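Peroxiredoxin HYR1 (Saccharomyces cerevisiae, PDB 3CMI) reduces hydroperoxides with thioredoxin as electron donor and acts as a sensor of hydroperoxide stress, oxidizing and thereby activating the transcription activator YAP1. Local coordinates at residues A[50-55]-A[155-160]; A[34-39]-A[63-68]. All coordinates share one frame; numbering follows the deposited sequence.

Interaction 1 (A[50-55]-A[155-160]); sequences YKELEA and KPSSLS
The carboxylate of E52 is the flat group on which K155, P156 and S157 converge. On one side of its plane lie the K155 amine and the P156 ring carbon CD; S157 OG stands on the other, 37° out of the plane as seen from OE2. The two oxygens divide these partners. OE1 forms a long salt bridge with K155 NZ (3.5 Å). Bent at chi2 and chi3, the lysine chain runs obliquely past on the P156 CD side, with K155 CD and CE each 3.4 Å from E52 OE1. OE2 accepts the hydroxyl of S157, with OG to OE2 at 3.2 Å. S157 N adds a weak, nearly straight bond to E52 OE2 (3.5 Å, 167°). That amide belongs to the 3-10 segment 156-159, so the negative charge sits near the segment's N-terminal end, probably an electrostatically favourable place. The P156 ring crosses the side chains of E52 and L53 at about a right angle: its CG meets E52 CB at 3.8 Å and L53 CD2 at the same distance, while its CD is 3.3 Å from E52 OE2. The polar grip thus lies beside an apolar one. L53 continues inward onto L36 of strand 34-41 and F98, and P156 rests on K137 of strand 137-140, which places helix 47-60 beside the turn leading into helix 160-167, both against the same sheet.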
ATOM      1  N   TYR A  50      -6.402 -11.472  -0.222  1.00 38.79           N
ATOM      2  CA  TYR A  50      -5.845 -11.277  -1.559  1.00 38.84           C
ATOM      3  C   TYR A  50      -6.926 -11.217  -2.635  1.00 38.81           C
ATOM      4  O   TYR A  50      -6.792 -10.484  -3.616  1.00 38.81           O
ATOM      5  CB  TYR A  50      -4.831 -12.376  -1.888  1.00 39.10           C
ATOM      6  CG  TYR A  50      -3.664 -12.427  -0.929  1.00 39.29           C
ATOM      7  CD1 TYR A  50      -3.621 -13.374   0.089  1.00 39.61           C
ATOM      8  CD2 TYR A  50      -2.608 -11.524  -1.036  1.00 39.29           C
ATOM      9  CE1 TYR A  50      -2.558 -13.423   0.982  1.00 39.77           C
ATOM     10  CE2 TYR A  50      -1.538 -11.568  -0.149  1.00 39.64           C
ATOM     11  CZ  TYR A  50      -1.521 -12.519   0.858  1.00 39.54           C
ATOM     12  OH  TYR A  50      -0.471 -12.575   1.742  1.00 39.65           O
ATOM     13  N   LYS A  51      -7.994 -11.990  -2.448  1.00 38.66           N
ATOM     14  CA  LYS A  51      -9.121 -11.976  -3.373  1.00 38.59           C
ATOM     15  C   LYS A  51      -9.801 -10.606  -3.406  1.00 38.48           C
ATOM     16  O   LYS A  51     -10.114 -10.096  -4.483  1.00 38.52           O
ATOM     17  CB  LYS A  51     -10.133 -13.073  -3.026  1.00 38.64           C
ATOM     18  CG  LYS A  51      -9.740 -14.463  -3.508  1.00 38.63           C
ATOM     19  CD  LYS A  51     -10.942 -15.398  -3.531  1.00 38.57           C
ATOM     20  CE  LYS A  51     -10.540 -16.801  -3.960  1.00 38.89           C
ATOM     21  NZ  LYS A  51     -11.718 -17.685  -4.194  1.00 38.79           N
ATOM     22  N   GLU A  52     -10.013 -10.015  -2.229  1.00 38.27           N
ATOM     23  CA  GLU A  52     -10.631  -8.692  -2.122  1.00 38.10           C
ATOM     24  C   GLU A  52      -9.767  -7.589  -2.743  1.00 38.05           C
ATOM     25  O   GLU A  52     -10.287  -6.692  -3.405  1.00 38.30           O
ATOM     26  CB  GLU A  52     -10.988  -8.352  -0.668  1.00 38.11           C
ATOM     27  CG  GLU A  52     -12.283  -8.997  -0.176  1.00 38.11           C
ATOM     28  CD  GLU A  52     -12.974  -8.206   0.935  1.00 38.67           C
ATOM     29  OE1 GLU A  52     -13.486  -8.838   1.889  1.00 38.60           O
ATOM     30  OE2 GLU A  52     -13.022  -6.957   0.854  1.00 38.07           O
ATOM     31  N   LEU A  53      -8.452  -7.667  -2.528  1.00 37.75           N
ATOM     32  CA  LEU A  53      -7.510  -6.714  -3.112  1.00 37.35           C
ATOM     33  C   LEU A  53      -7.493  -6.815  -4.630  1.00 37.40           C
ATOM     34  O   LEU A  53      -7.541  -5.798  -5.323  1.00 37.50           O
ATOM     35  CB  LEU A  53      -6.099  -6.933  -2.559  1.00 37.39           C
ATOM     36  CG  LEU A  53      -5.850  -6.540  -1.102  1.00 36.68           C
ATOM     37  CD1 LEU A  53      -4.569  -7.182  -0.605  1.00 36.08           C
ATOM     38  CD2 LEU A  53      -5.818  -5.022  -0.926  1.00 35.26           C
ATOM     39  N   GLU A  54      -7.427  -8.047  -5.133  1.00 37.31           N
ATOM     40  CA  GLU A  54      -7.443  -8.319  -6.570  1.00 37.04           C
ATOM     41  C   GLU A  54      -8.724  -7.804  -7.229  1.00 37.12           C
ATOM     42  O   GLU A  54      -8.676  -7.252  -8.331  1.00 37.09           O
ATOM     43  CB  GLU A  54      -7.252  -9.818  -6.831  1.00 36.93           C
ATOM     44  CG  GLU A  54      -7.168 -10.234  -8.313  1.00 36.78           C
ATOM     45  CD  GLU A  54      -5.974  -9.647  -9.063  1.00 36.67           C
ATOM     46  OE1 GLU A  54      -5.941  -9.791 -10.298  1.00 37.52           O
ATOM     47  OE2 GLU A  54      -5.073  -9.044  -8.440  1.00 35.99           O
ATOM     48  N   ALA A  55      -9.857  -7.967  -6.542  1.00 37.00           N
ATOM     49  CA  ALA A  55     -11.139  -7.466  -7.024  1.00 37.03           C
ATOM     50  C   ALA A  55     -11.127  -5.940  -7.135  1.00 37.11           C
ATOM     51  O   ALA A  55     -11.619  -5.383  -8.112  1.00 37.27           O
ATOM     52  CB  ALA A  55     -12.288  -7.940  -6.122  1.00 36.90           C
ATOM     53  N   LYS A 155     -11.923  -3.877   5.321  1.00 37.20           N
ATOM     54  CA  LYS A 155     -11.884  -4.649   4.087  1.00 37.07           C
ATOM     55  C   LYS A 155     -11.634  -3.727   2.892  1.00 36.63           C
ATOM     56  O   LYS A 155     -12.114  -2.593   2.878  1.00 36.34           O
ATOM     57  CB  LYS A 155     -13.169  -5.463   3.917  1.00 37.18           C
ATOM     58  CG  LYS A 155     -13.657  -6.123   5.210  1.00 38.64           C
ATOM     59  CD  LYS A 155     -13.952  -7.615   5.037  1.00 40.87           C
ATOM     60  CE  LYS A 155     -12.679  -8.460   5.213  1.00 41.81           C
ATOM     61  NZ  LYS A 155     -12.952  -9.931   5.224  1.00 42.31           N
ATOM     62  N   PRO A 156     -10.845  -4.196   1.903  1.00 36.25           N
ATOM     63  CA  PRO A 156     -10.522  -3.381   0.731  1.00 36.13           C
ATOM     64  C   PRO A 156     -11.759  -2.815   0.034  1.00 35.97           C
ATOM     65  O   PRO A 156     -11.752  -1.656  -0.380  1.00 35.73           O
ATOM     66  CB  PRO A 156      -9.782  -4.366  -0.185  1.00 36.30           C
ATOM     67  CG  PRO A 156      -9.160  -5.328   0.753  1.00 35.97           C
ATOM     68  CD  PRO A 156     -10.184  -5.514   1.839  1.00 36.25           C
ATOM     69  N   SER A 157     -12.812  -3.623  -0.074  1.00 36.26           N
ATOM     70  CA  SER A 157     -14.078  -3.201  -0.682  1.00 36.24           C
ATOM     71  C   SER A 157     -14.679  -1.955  -0.016  1.00 36.27           C
ATOM     72  O   SER A 157     -15.318  -1.134  -0.680  1.00 36.48           O
ATOM     73  CB  SER A 157     -15.085  -4.353  -0.650  1.00 36.40           C
ATOM     74  OG  SER A 157     -15.318  -4.793   0.682  1.00 36.76           O
ATOM     75  N   SER A 158     -14.466  -1.814   1.292  1.00 36.04           N
ATOM     76  CA  SER A 158     -14.978  -0.670   2.058  1.00 35.82           C
ATOM     77  C   SER A 158     -14.352   0.675   1.658  1.00 35.49           C
ATOM     78  O   SER A 158     -14.881   1.741   1.993  1.00 35.24           O
ATOM     79  CB  SER A 158     -14.781  -0.918   3.552  1.00 36.10           C
ATOM     80  OG  SER A 158     -15.678  -1.918   4.009  1.00 37.29           O
ATOM     81  N   LEU A 159     -13.231   0.600   0.940  1.00 34.70           N
ATOM     82  CA  LEU A 159     -12.464   1.760   0.487  1.00 34.48           C
ATOM     83  C   LEU A 159     -12.868   2.245  -0.909  1.00 34.17           C
ATOM     84  O   LEU A 159     -12.347   3.259  -1.386  1.00 34.01           O
ATOM     85  CB  LEU A 159     -10.970   1.401   0.457  1.00 34.26           C
ATOM     86  CG  LEU A 159      -9.999   1.691   1.609  1.00 35.55           C
ATOM     87  CD1 LEU A 159     -10.606   1.528   3.004  1.00 34.86           C
ATOM     88  CD2 LEU A 159      -8.732   0.838   1.445  1.00 34.76           C
ATOM     89  N   SER A 160     -13.776   1.520  -1.564  1.00 33.61           N
ATOM     90  CA  SER A 160     -14.113   1.798  -2.961  1.00 33.18           C
ATOM     91  C   SER A 160     -14.628   3.226  -3.183  1.00 32.88           C
ATOM     92  O   SER A 160     -14.182   3.910  -4.107  1.00 33.02           O
ATOM     93  CB  SER A 160     -15.083   0.747  -3.521  1.00 32.98           C
ATOM     94  OG  SER A 160     -16.364   0.838  -2.916  1.00 33.62           O
TER

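Interaction 2 (A[34-39]-A[63-68]); sequences VVLIVN and EGFTII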
ATOM      1  N   VAL A  34      -4.092   7.050  -8.328  1.00 39.30           N
ATOM      2  CA  VAL A  34      -4.472   6.733  -6.958  1.00 38.95           C
ATOM      3  C   VAL A  34      -3.791   5.409  -6.599  1.00 38.99           C
ATOM      4  O   VAL A  34      -3.820   4.460  -7.378  1.00 38.91           O
ATOM      5  CB  VAL A  34      -6.016   6.653  -6.799  1.00 39.17           C
ATOM      6  CG1 VAL A  34      -6.412   6.194  -5.389  1.00 37.93           C
ATOM      7  CG2 VAL A  34      -6.663   8.004  -7.126  1.00 38.32           C
ATOM      8  N   VAL A  35      -3.156   5.358  -5.434  1.00 39.08           N
ATOM      9  CA  VAL A  35      -2.381   4.182  -5.033  1.00 39.32           C
ATOM     10  C   VAL A  35      -2.814   3.660  -3.664  1.00 39.61           C
ATOM     11  O   VAL A  35      -2.922   4.425  -2.699  1.00 39.16           O
ATOM     12  CB  VAL A  35      -0.845   4.478  -5.007  1.00 39.24           C
ATOM     13  CG1 VAL A  35      -0.045   3.200  -4.772  1.00 38.77           C
ATOM     14  CG2 VAL A  35      -0.393   5.143  -6.304  1.00 39.78           C
ATOM     15  N   LEU A  36      -3.060   2.356  -3.593  1.00 39.78           N
ATOM     16  CA  LEU A  36      -3.308   1.680  -2.321  1.00 39.71           C
ATOM     17  C   LEU A  36      -2.027   0.925  -1.966  1.00 39.62           C
ATOM     18  O   LEU A  36      -1.583   0.067  -2.724  1.00 39.28           O
ATOM     19  CB  LEU A  36      -4.501   0.729  -2.468  1.00 39.91           C
ATOM     20  CG  LEU A  36      -5.364   0.207  -1.304  1.00 41.21           C
ATOM     21  CD1 LEU A  36      -5.127  -1.270  -1.037  1.00 42.36           C
ATOM     22  CD2 LEU A  36      -5.211   1.014  -0.016  1.00 40.60           C
ATOM     23  N   ILE A  37      -1.401   1.275  -0.845  1.00 39.35           N
ATOM     24  CA  ILE A  37      -0.218   0.549  -0.410  1.00 39.50           C
ATOM     25  C   ILE A  37      -0.581  -0.383   0.738  1.00 39.28           C
ATOM     26  O   ILE A  37      -1.069   0.054   1.781  1.00 39.15           O
ATOM     27  CB  ILE A  37       0.970   1.491  -0.057  1.00 39.78           C
ATOM     28  CG1 ILE A  37       1.384   2.288  -1.303  1.00 40.13           C
ATOM     29  CG2 ILE A  37       2.166   0.683   0.472  1.00 39.66           C
ATOM     30  CD1 ILE A  37       2.520   3.252  -1.088  1.00 40.13           C
ATOM     31  N   VAL A  38      -0.344  -1.674   0.528  1.00 38.85           N
ATOM     32  CA  VAL A  38      -0.737  -2.694   1.495  1.00 38.55           C
ATOM     33  C   VAL A  38       0.440  -3.607   1.842  1.00 38.38           C
ATOM     34  O   VAL A  38       1.120  -4.131   0.956  1.00 38.29           O
ATOM     35  CB  VAL A  38      -1.971  -3.511   0.991  1.00 38.30           C
ATOM     36  CG1 VAL A  38      -1.676  -4.213  -0.346  1.00 38.90           C
ATOM     37  CG2 VAL A  38      -2.428  -4.509   2.030  1.00 38.10           C
ATOM     38  N   ASN A  39       0.700  -3.770   3.134  1.00 38.05           N
ATOM     39  CA  ASN A  39       1.651  -4.786   3.566  1.00 37.76           C
ATOM     40  C   ASN A  39       0.955  -6.138   3.591  1.00 37.74           C
ATOM     41  O   ASN A  39      -0.141  -6.290   4.133  1.00 37.86           O
ATOM     42  CB  ASN A  39       2.318  -4.451   4.906  1.00 37.56           C
ATOM     43  CG  ASN A  39       1.337  -4.386   6.055  1.00 37.19           C
ATOM     44  OD1 ASN A  39       1.338  -5.244   6.940  1.00 37.45           O
ATOM     45  ND2 ASN A  39       0.505  -3.359   6.059  1.00 36.61           N
ATOM     46  N   GLU A  63      -9.043   3.127 -14.329  1.00 37.90           N
ATOM     47  CA  GLU A  63      -9.401   4.484 -13.928  1.00 38.03           C
ATOM     48  C   GLU A  63      -8.162   5.276 -13.499  1.00 37.98           C
ATOM     49  O   GLU A  63      -8.257   6.468 -13.195  1.00 38.15           O
ATOM     50  CB  GLU A  63     -10.418   4.456 -12.778  1.00 38.08           C
ATOM     51  CG  GLU A  63     -11.680   3.647 -13.055  1.00 38.72           C
ATOM     52  CD  GLU A  63     -12.555   4.272 -14.128  1.00 40.45           C
ATOM     53  OE1 GLU A  63     -12.764   5.504 -14.077  1.00 41.85           O
ATOM     54  OE2 GLU A  63     -13.035   3.536 -15.018  1.00 40.71           O
ATOM     55  N   GLY A  64      -7.005   4.614 -13.480  1.00 37.86           N
ATOM     56  CA  GLY A  64      -5.771   5.213 -12.968  1.00 37.61           C
ATOM     57  C   GLY A  64      -5.578   4.885 -11.497  1.00 37.47           C
ATOM     58  O   GLY A  64      -5.434   5.777 -10.660  1.00 37.22           O
ATOM     59  N   PHE A  65      -5.593   3.591 -11.194  1.00 37.37           N
ATOM     60  CA  PHE A  65      -5.497   3.086  -9.831  1.00 37.19           C
ATOM     61  C   PHE A  65      -4.593   1.873  -9.825  1.00 37.05           C
ATOM     62  O   PHE A  65      -4.611   1.071 -10.760  1.00 36.55           O
ATOM     63  CB  PHE A  65      -6.878   2.688  -9.301  1.00 37.56           C
ATOM     64  CG  PHE A  65      -6.840   1.972  -7.967  1.00 38.13           C
ATOM     65  CD1 PHE A  65      -6.700   2.687  -6.777  1.00 38.53           C
ATOM     66  CD2 PHE A  65      -6.939   0.579  -7.906  1.00 38.07           C
ATOM     67  CE1 PHE A  65      -6.666   2.030  -5.543  1.00 38.51           C
ATOM     68  CE2 PHE A  65      -6.903  -0.088  -6.686  1.00 37.41           C
ATOM     69  CZ  PHE A  65      -6.767   0.637  -5.501  1.00 38.15           C
ATOM     70  N   THR A  66      -3.804   1.737  -8.766  1.00 36.72           N
ATOM     71  CA  THR A  66      -2.991   0.544  -8.598  1.00 36.48           C
ATOM     72  C   THR A  66      -2.827   0.181  -7.129  1.00 36.24           C
ATOM     73  O   THR A  66      -3.149   0.982  -6.248  1.00 36.40           O
ATOM     74  CB  THR A  66      -1.616   0.674  -9.302  1.00 36.52           C
ATOM     75  OG1 THR A  66      -1.045  -0.630  -9.454  1.00 36.82           O
ATOM     76  CG2 THR A  66      -0.662   1.582  -8.513  1.00 35.95           C
ATOM     77  N   ILE A  67      -2.355  -1.041  -6.885  1.00 35.96           N
ATOM     78  CA  ILE A  67      -2.036  -1.522  -5.543  1.00 35.51           C
ATOM     79  C   ILE A  67      -0.591  -2.000  -5.512  1.00 35.73           C
ATOM     80  O   ILE A  67      -0.183  -2.806  -6.349  1.00 34.87           O
ATOM     81  CB  ILE A  67      -2.959  -2.683  -5.097  1.00 35.73           C
ATOM     82  CG1 ILE A  67      -4.436  -2.263  -5.180  1.00 35.43           C
ATOM     83  CG2 ILE A  67      -2.618  -3.125  -3.664  1.00 34.91           C
ATOM     84  CD1 ILE A  67      -5.408  -3.398  -4.982  1.00 35.88           C
ATOM     85  N   ILE A  68       0.180  -1.489  -4.557  1.00 35.43           N
ATOM     86  CA  ILE A  68       1.542  -1.977  -4.357  1.00 35.85           C
ATOM     87  C   ILE A  68       1.542  -2.836  -3.093  1.00 36.10           C
ATOM     88  O   ILE A  68       1.258  -2.343  -1.997  1.00 35.87           O
ATOM     89  CB  ILE A  68       2.587  -0.817  -4.263  1.00 35.90           C
ATOM     90  CG1 ILE A  68       2.348   0.250  -5.349  1.00 34.95           C
ATOM     91  CG2 ILE A  68       4.023  -1.366  -4.314  1.00 35.86           C
ATOM     92  CD1 ILE A  68       2.421  -0.256  -6.814  1.00 34.98           C
TER
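F65 and V34 meet with the CG1 methyl of V34 in the plane of the phenyl ring, at its edge, 3.8 Å from CD1. F65 CG is anti to the backbone N (chi1 172°); with chi2 setting the turn of the ring, CZ lies 3.8 Å from L36 CB. The ring therefore spans V34 and L36, two residues apart in strand 34-41 and on the same face. Further along, I67 CG2 fills the dip between L36 and V38: it is 3.6 Å from V38 CG1 and also approaches L36 CD1 and L36 O. L36 and I67 themselves lie side by side, pointing the same way. On the other face V35 CG1 is the bump, set between T66 CG2 at 4.1 Å and I68 CG1 at 3.8 Å. The backbone evidence is that of a parallel pair: the strand axes diverge by only 17°, and the bonds alternate, V34 N to G64 O, T66 N to V34 O, L36 N to T66 O, I68 N to L36 O and V38 N to I68 O, the last being 3.1 Å. At the backbone angles of G64, with phi positive, a CB would jam against E63 O, which calls for glycine here. V34, L36, F65 and I67 face the helices: F65 packs on I163 and Y60, V34 on L166, and I67 on Y57. This is the sheet half of a beta-alpha-beta crossover in the thioredoxin-like fold, with helix 47-60 as its connection; on its remaining edge, strand 34-41 pairs antiparallel with strand 137-140 through V35 with V140 and I37 with F138.

In the fold
Along the chain the segments alternate, 34-39, 50-55, 63-68, then 155-160, so the two interactions interlock. Strand 34-41, helix 47-60 and strand 65-72 follow one another: interaction 2 pairs the two strands, and interaction 1 ties the connecting helix to the turn before helix 160-167. Their centres are 11 Å apart, yet they touch: L53 CD2 lies 3.8 Å from L36 CD1, and L159 CD2 is equally far from L36 CD2. L36 thus packs beneath both sides of interaction 1. C44, the active-site cysteine that forms the sulfenic acid intermediate, occurs in the sequence between strand 34-41 and helix 47-60; neither contact includes it, and both belong to the surrounding thioredoxin-like framework.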